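Side-chain contacts in ankyrin-repeat protein (Cryptosporidium parvum, PDB 2W4S), which probably binds RNA through the domain described here, which belongs to the RNA-binding family of the snRNA and snoRNA transport factor PHAX: residues S8-T13 against I33-S38; R28-K31 against R37-Q40. All blocks are in the same frame, centred on the assembly; numbering follows the deposited sequence.

Contact 1 of 2, residues S8-T13 against I33-S38; sequences SIVLNT and IGSQRS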
loop_
_atom_site.group_PDB
_atom_site.type_symbol
_atom_site.label_atom_id
_atom_site.label_comp_id
_atom_site.label_asym_id
_atom_site.label_seq_id
_atom_site.Cartn_x
_atom_site.Cartn_y
_atom_site.Cartn_z
ATOM N N SER C 8 7.169 7.484 7.874
ATOM C CA SER C 8 7.390 8.185 6.606
ATOM C C SER C 8 6.968 7.292 5.442
ATOM O O SER C 8 6.346 7.745 4.475
ATOM C CB SER C 8 8.872 8.539 6.411
ATOM O OG SER C 8 9.365 9.292 7.492
ATOM N N ILE C 9 7.314 6.020 5.556
ATOM C CA ILE C 9 7.079 5.048 4.513
ATOM C C ILE C 9 5.606 4.710 4.406
ATOM O O ILE C 9 5.047 4.684 3.306
ATOM C CB ILE C 9 7.969 3.818 4.741
ATOM C CG1 ILE C 9 9.433 4.240 4.567
ATOM C CG2 ILE C 9 7.627 2.716 3.772
ATOM C CD1 ILE C 9 10.386 3.507 5.426
ATOM N N VAL C 10 4.963 4.481 5.545
ATOM C CA VAL C 10 3.529 4.236 5.546
ATOM C C VAL C 10 2.818 5.465 4.959
ATOM O O VAL C 10 1.969 5.333 4.073
ATOM C CB VAL C 10 3.038 3.843 6.954
ATOM C CG1 VAL C 10 1.532 3.667 6.995
ATOM C CG2 VAL C 10 3.716 2.546 7.375
ATOM N N LEU C 11 3.235 6.645 5.413
ATOM C CA LEU C 11 2.745 7.919 4.919
ATOM C C LEU C 11 2.714 8.011 3.419
ATOM O O LEU C 11 1.637 8.248 2.848
ATOM C CB LEU C 11 3.583 9.080 5.472
ATOM C CG LEU C 11 3.245 10.512 5.039
ATOM C CD1 LEU C 11 1.795 10.824 5.293
ATOM C CD2 LEU C 11 4.125 11.488 5.787
ATOM N N ASN C 12 3.888 7.838 2.798
ATOM C CA ASN C 12 4.043 7.885 1.345
ATOM C C ASN C 12 3.319 6.771 0.626
ATOM O O ASN C 12 2.697 7.017 -0.398
ATOM C CB ASN C 12 5.525 7.879 0.923
ATOM C CG ASN C 12 6.258 9.115 1.373
ATOM O OD1 ASN C 12 5.648 10.083 1.818
ATOM N ND2 ASN C 12 7.573 9.087 1.281
ATOM N N THR C 13 3.410 5.545 1.129
ATOM C CA THR C 13 2.637 4.466 0.541
ATOM C C THR C 13 1.149 4.830 0.466
ATOM O O THR C 13 0.535 4.698 -0.601
ATOM C CB THR C 13 2.800 3.189 1.335
ATOM O OG1 THR C 13 4.159 2.757 1.235
ATOM C CG2 THR C 13 1.858 2.081 0.820
ATOM N N ILE C 33 -4.026 7.426 14.749
ATOM C CA ILE C 33 -4.249 5.974 14.953
ATOM C C ILE C 33 -3.003 5.073 14.843
ATOM O O ILE C 33 -3.113 3.874 15.093
ATOM C CB ILE C 33 -5.410 5.420 14.088
ATOM C CG1 ILE C 33 -5.055 5.451 12.583
ATOM C CG2 ILE C 33 -6.708 6.195 14.374
ATOM C CD1 ILE C 33 -6.238 5.187 11.658
ATOM N N GLY C 34 -1.836 5.637 14.500
ATOM C CA GLY C 34 -0.614 4.831 14.289
ATOM C C GLY C 34 -0.474 4.261 12.867
ATOM O O GLY C 34 -1.472 4.117 12.143
ATOM N N SER C 35 0.750 3.935 12.450
ATOM C CA SER C 35 0.969 3.466 11.075
ATOM C C SER C 35 0.339 2.102 10.823
ATOM O O SER C 35 -0.105 1.809 9.714
ATOM C CB SER C 35 2.454 3.474 10.684
ATOM O OG SER C 35 3.199 2.612 11.500
ATOM N N GLN C 36 0.278 1.302 11.880
ATOM C CA GLN C 36 -0.390 0.020 11.853
ATOM C C GLN C 36 -1.872 0.127 11.470
ATOM O O GLN C 36 -2.285 -0.492 10.503
ATOM C CB GLN C 36 -0.199 -0.687 13.190
ATOM C CG GLN C 36 -0.317 -2.192 13.142
ATOM C CD GLN C 36 0.395 -2.852 14.311
ATOM O OE1 GLN C 36 1.628 -2.903 14.360
ATOM N NE2 GLN C 36 -0.380 -3.364 15.260
ATOM N N ARG C 37 -2.681 0.909 12.183
ATOM C CA ARG C 37 -4.127 0.982 11.866
ATOM C C ARG C 37 -4.395 1.737 10.553
ATOM O O ARG C 37 -5.332 1.408 9.821
ATOM C CB ARG C 37 -4.955 1.551 13.050
ATOM C CG ARG C 37 -4.935 0.659 14.325
ATOM C CD ARG C 37 -5.491 1.384 15.555
ATOM N NE ARG C 37 -6.884 1.031 15.878
ATOM C CZ ARG C 37 -7.251 0.325 16.957
ATOM N NH1 ARG C 37 -6.334 -0.101 17.834
ATOM N NH2 ARG C 37 -8.537 0.044 17.172
ATOM N N SER C 38 -3.559 2.738 10.268
ATOM C CA SER C 38 -3.551 3.447 8.988
ATOM C C SER C 38 -3.418 2.509 7.766
ATOM O O SER C 38 -4.187 2.620 6.803
ATOM C CB SER C 38 -2.417 4.449 8.978
ATOM O OG SER C 38 -2.709 5.512 9.850
#
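V10 and S35 bring two helices together, their CA atoms 6.1 Å apart, where residues 8-13 of helix 6-18 pass residues 33-38 of helix 24-50. At this separation the contact is made chiefly by two short side chains, a valine and a serine. Both point from the backbone toward the opposite helix. The CG2 methyl of V10 lies 3.7 Å from S35 CB, so the serine is met on its methylene carbon, while S35 OG stands farther back, 4.2 Å from the same V10 CG2. The second branch, V10 CG1, anti to the backbone N (chi1 176°), comes alongside the helix backbone, 3.7 Å from S35 O, and extends one turn on to S38 CB at 4.5 Å. No hydrogen bond joins the two segments; the hydroxyl of S38 is held within its own helix. S38 OG bonds G34 O at 3.0 Å from above the carbonyl plane, an oxygen that also accepts from S38 N. The double use of G34 O falls at the kink of helix 24-50, where the N atoms of S35 and Q36 lack bonds to the preceding turn. What results is close helix-helix packing through a valine and a serine, joining the first two helices of the all-helical PHAX-type RNA-binding domain.

Contact 2 of 2, residues R28-K31 against R37-Q40; sequences RVIK and RSLQ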
loop_
_atom_site.group_PDB
_atom_site.type_symbol
_atom_site.label_atom_id
_atom_site.label_comp_id
_atom_site.label_asym_id
_atom_site.label_seq_id
_atom_site.Cartn_x
_atom_site.Cartn_y
_atom_site.Cartn_z
ATOM N N ARG C 28 -1.823 13.415 9.716
ATOM C CA ARG C 28 -2.680 13.516 10.892
ATOM C C ARG C 28 -3.368 12.186 11.242
ATOM O O ARG C 28 -3.490 11.853 12.416
ATOM C CB ARG C 28 -3.629 14.725 10.795
ATOM C CG ARG C 28 -2.850 16.079 10.839
ATOM C CD ARG C 28 -3.708 17.346 10.791
ATOM N NE ARG C 28 -4.697 17.331 9.715
ATOM C CZ ARG C 28 -4.573 17.933 8.529
ATOM N NH1 ARG C 28 -3.489 18.626 8.219
ATOM N NH2 ARG C 28 -5.547 17.826 7.628
ATOM N N VAL C 29 -3.758 11.394 10.248
ATOM C CA VAL C 29 -4.318 10.059 10.540
ATOM C C VAL C 29 -3.298 9.142 11.219
ATOM O O VAL C 29 -3.608 8.502 12.231
ATOM C CB VAL C 29 -4.859 9.366 9.281
ATOM C CG1 VAL C 29 -5.363 7.952 9.612
ATOM C CG2 VAL C 29 -5.965 10.195 8.640
ATOM N N ILE C 30 -2.091 9.085 10.659
ATOM C CA ILE C 30 -0.978 8.304 11.228
ATOM C C ILE C 30 -0.632 8.753 12.651
ATOM O O ILE C 30 -0.471 7.909 13.543
ATOM C CB ILE C 30 0.261 8.339 10.317
ATOM C CG1 ILE C 30 0.010 7.473 9.074
ATOM C CG2 ILE C 30 1.510 7.874 11.056
ATOM C CD1 ILE C 30 0.946 7.753 7.924
ATOM N N LYS C 31 -0.548 10.072 12.858
ATOM C CA LYS C 31 -0.283 10.640 14.180
ATOM C C LYS C 31 -1.351 10.221 15.185
ATOM O O LYS C 31 -1.045 9.969 16.357
ATOM C CB LYS C 31 -0.186 12.172 14.123
ATOM C CG LYS C 31 1.210 12.699 13.786
ATOM C CD LYS C 31 1.230 14.224 13.536
ATOM C CE LYS C 31 2.322 14.588 12.489
ATOM N NZ LYS C 31 2.043 15.886 11.777
ATOM N N ARG C 37 -2.681 0.909 12.183
ATOM C CA ARG C 37 -4.127 0.982 11.866
ATOM C C ARG C 37 -4.395 1.737 10.553
ATOM O O ARG C 37 -5.332 1.408 9.821
ATOM C CB ARG C 37 -4.955 1.551 13.050
ATOM C CG ARG C 37 -4.935 0.659 14.325
ATOM C CD ARG C 37 -5.491 1.384 15.555
ATOM N NE ARG C 37 -6.884 1.031 15.878
ATOM C CZ ARG C 37 -7.251 0.325 16.957
ATOM N NH1 ARG C 37 -6.334 -0.101 17.834
ATOM N NH2 ARG C 37 -8.537 0.044 17.172
ATOM N N SER C 38 -3.559 2.738 10.268
ATOM C CA SER C 38 -3.551 3.447 8.988
ATOM C C SER C 38 -3.418 2.509 7.766
ATOM O O SER C 38 -4.187 2.620 6.803
ATOM C CB SER C 38 -2.417 4.449 8.978
ATOM O OG SER C 38 -2.709 5.512 9.850
ATOM N N LEU C 39 -2.465 1.576 7.820
ATOM C CA LEU C 39 -2.274 0.631 6.725
ATOM C C LEU C 39 -3.475 -0.279 6.535
ATOM O O LEU C 39 -3.889 -0.522 5.396
ATOM C CB LEU C 39 -0.991 -0.196 6.891
ATOM C CG LEU C 39 0.271 0.177 6.102
ATOM C CD1 LEU C 39 1.349 -0.883 6.315
ATOM C CD2 LEU C 39 0.001 0.343 4.606
ATOM N N GLN C 40 -4.035 -0.759 7.641
ATOM C CA GLN C 40 -5.288 -1.551 7.631
ATOM C C GLN C 40 -6.439 -0.808 6.977
ATOM O O GLN C 40 -7.250 -1.424 6.286
ATOM C CB GLN C 40 -5.721 -1.974 9.037
ATOM C CG GLN C 40 -4.979 -3.174 9.603
ATOM C CD GLN C 40 -5.418 -3.546 11.037
ATOM O OE1 GLN C 40 -4.595 -3.950 11.880
ATOM N NE2 GLN C 40 -6.719 -3.405 11.312
#
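V29 and I30, neighbours on one turn of helix 24-50, both reach S38 farther along the same helix, and all three residues are buried. Van der Waals contact, aliphatic carbon against a hydroxyl oxygen and its CB, joins residues 28-31 to 37-40. I30 supplies the closer approach: with chi1 at -73° its CG1 methylene, rather than the CG2 branch, is set against the serine, 3.4 Å from S38 OG and 3.9 Å from S38 CB. The backbone of the same residue takes part as well, I30 CA standing 3.6 Å from S38 OG. From V29 a single methyl joins in, CG1 at 3.6 Å from S38 OG, so that aliphatic groups of two consecutive residues border one hydroxyl. Polar bonding across the segments is absent. The serine oxygen is instead satisfied by G34 O, in the turn before it, which allows a hydroxyl to sit among aliphatic groups. I14 of helix 6-18 also packs on S38, and I90 of helix 84-91 on V29. A straight helix would hold residues eight or nine positions apart far from each other; here I30 and S38 have CA atoms only 5.9 Å apart, as expected of a sharply bent helix folded back on itself at the break near G34.

In the fold
The two contacts lie close together, their centres about 5 Å apart and on the same side of the chain's centre. Along the sequence, 8-13 comes first on helix 6-18, followed by 28-31, 33-38 and 37-40, all on helix 24-50. Contact 1 joins the two helices, contact 2 the two arms of the bent one, and R37 and S38 belong to both. They also touch directly: I30 CD1 packs 3.5 Å from L11 CA, and V10 CG1 lies 3.8 Å from L39 CG. Helix 6-18 thus packs against both arms of the bend, so the two contacts form adjoining parts of one packed region of the PHAX-type RNA-binding domain, and both touch the second subunit.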